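PDB 2QTG: 5'-Methylthioadenosine Nucleosidase from Arabidopsis thaliana, which is a plant nucleosidase of the phosphorylase superfamily, an alpha/beta protein built on a mixed beta sheet. Local coordinates for residues A[28-33]-A[109-114]. Numbering follows the deposited sequence.
Sequences SVVFVI and DIIINA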
# COMPACT_ATOMS: atom_id res chain seq x y z
N SER A 28 -24.28 7.10 5.57
CA SER A 28 -22.87 7.45 5.81
C SER A 28 -21.95 7.31 4.56
O SER A 28 -21.90 6.25 3.89
CB SER A 28 -22.36 6.64 7.02
OG SER A 28 -20.98 6.46 7.00
N VAL A 29 -21.24 8.40 4.25
CA VAL A 29 -20.28 8.48 3.13
C VAL A 29 -18.89 8.84 3.68
O VAL A 29 -18.75 9.81 4.44
CB VAL A 29 -20.70 9.56 2.10
CG1 VAL A 29 -19.59 9.78 1.06
CG2 VAL A 29 -21.98 9.18 1.43
N VAL A 30 -17.89 8.03 3.34
CA VAL A 30 -16.50 8.38 3.57
C VAL A 30 -15.81 8.83 2.25
O VAL A 30 -15.80 8.11 1.26
CB VAL A 30 -15.69 7.21 4.22
CG1 VAL A 30 -14.18 7.47 4.19
CG2 VAL A 30 -16.15 6.95 5.65
N PHE A 31 -15.26 10.04 2.27
CA PHE A 31 -14.34 10.54 1.22
C PHE A 31 -12.89 10.22 1.60
O PHE A 31 -12.43 10.58 2.68
CB PHE A 31 -14.46 12.04 1.04
CG PHE A 31 -15.63 12.47 0.25
CD1 PHE A 31 -16.90 12.53 0.85
CD2 PHE A 31 -15.48 12.82 -1.09
CE1 PHE A 31 -17.99 12.93 0.11
CE2 PHE A 31 -16.59 13.24 -1.85
CZ PHE A 31 -17.83 13.29 -1.26
N VAL A 32 -12.18 9.52 0.72
CA VAL A 32 -10.74 9.30 0.92
C VAL A 32 -9.97 10.24 -0.01
O VAL A 32 -10.02 10.09 -1.25
CB VAL A 32 -10.32 7.80 0.64
CG1 VAL A 32 -8.79 7.66 0.61
CG2 VAL A 32 -10.95 6.88 1.70
N ILE A 33 -9.30 11.24 0.56
CA ILE A 33 -8.69 12.28 -0.27
C ILE A 33 -7.20 12.37 0.09
O ILE A 33 -6.85 12.59 1.26
CB ILE A 33 -9.40 13.69 -0.18
CG1 ILE A 33 -10.92 13.61 -0.52
CG2 ILE A 33 -8.62 14.70 -1.09
CD1 ILE A 33 -11.75 14.95 -0.27
N ASP A 109 -21.50 3.41 4.31
CA ASP A 109 -22.24 2.68 3.25
C ASP A 109 -21.53 2.72 1.88
O ASP A 109 -21.71 1.83 1.04
CB ASP A 109 -23.68 3.19 3.18
CG ASP A 109 -24.40 3.08 4.52
OD1 ASP A 109 -24.52 1.95 5.03
OD2 ASP A 109 -24.78 4.12 5.10
N ILE A 110 -20.68 3.72 1.68
CA ILE A 110 -20.03 3.93 0.39
C ILE A 110 -18.75 4.78 0.60
O ILE A 110 -18.71 5.66 1.45
CB ILE A 110 -21.03 4.60 -0.60
CG1 ILE A 110 -20.43 4.81 -2.00
CG2 ILE A 110 -21.62 5.87 -0.01
CD1 ILE A 110 -21.54 5.02 -3.14
N ILE A 111 -17.72 4.48 -0.15
CA ILE A 111 -16.48 5.24 -0.15
C ILE A 111 -16.37 6.03 -1.46
O ILE A 111 -16.66 5.49 -2.52
CB ILE A 111 -15.26 4.28 -0.12
CG1 ILE A 111 -15.24 3.40 1.12
CG2 ILE A 111 -13.87 5.02 -0.42
CD1 ILE A 111 -15.10 4.12 2.39
N ILE A 112 -15.93 7.28 -1.37
CA ILE A 112 -15.63 8.09 -2.52
C ILE A 112 -14.16 8.52 -2.45
O ILE A 112 -13.76 9.32 -1.59
CB ILE A 112 -16.52 9.35 -2.62
CG1 ILE A 112 -18.01 9.02 -2.40
CG2 ILE A 112 -16.17 10.22 -3.91
CD1 ILE A 112 -18.99 10.14 -2.62
N ASN A 113 -13.36 8.01 -3.37
CA ASN A 113 -11.98 8.45 -3.56
C ASN A 113 -12.04 9.64 -4.52
O ASN A 113 -12.35 9.49 -5.67
CB ASN A 113 -11.11 7.31 -4.10
CG ASN A 113 -9.65 7.72 -4.39
OD1 ASN A 113 -9.07 7.25 -5.36
ND2 ASN A 113 -9.06 8.61 -3.54
N ALA A 114 -11.80 10.84 -4.00
CA ALA A 114 -11.87 12.08 -4.82
C ALA A 114 -10.49 12.75 -4.85
O ALA A 114 -9.84 12.87 -3.82
CB ALA A 114 -12.91 13.05 -4.22
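Val30 and Val32 exchange backbone hydrogen bonds with Ile110, Ile112 and Ala114, pairing strands 28-32 and 110-114 in parallel. Val30 N reaches Ile110 O, and Ile112 N returns a bond of 2.8 Å to Val30 O. Val32 N then meets Ile112 O, while the last rung, Ala114 N to Val32 O, is weak at 3.4 Å.

Side-chain polar groups reinforce both ends. At the start, where Asp109 N also donates to Ser28 O, the Asp109 carboxylate turns back so that OD2 receives Ser28 N at 3.1 Å on its anti side; the same oxygen takes Ser27 N, so one acidic residue collects two backbone amides where the pairing begins. At the other end, Asn113 carries CG anti to its N (chi1 178°), and ND2 swings over to give Val32 O a bond of 2.9 Å with the acceptor in the amide plane. Its OD1 accepts from Lys221, so the oxygen and the nitrogen of the buried amide each have a partner. The Asn113 side chain lies about 7 Å from a bound MTH.

These are inner strands of the mixed sheet at the heart of the phosphorylase-superfamily alpha/beta fold: strand 72-78 flanks 28-32 and strand 217-226 flanks 110-119.

Beta-branched residues suit such extended strands, and their apolar branches fill both faces. On the face of Val29, Phe31, Ile110 and Ile112, Ile112 CB sits over the Phe31 ring in a CH-pi contact, 4.1 Å from its centroid. Ile112 CD1 touches both Phe31 CZ, at 3.6 Å, and Val29 CG1, and Ala114 CB lies at the ring edge. Helix 234-259 closes over this cluster with Ala252, Val255 and Ile256. On the other face, Ile111 has CG1 beside its backbone N (chi1 -61°), and a second bend (chi2 -63°) brings CD1 to 3.6 Å from Val30 CB.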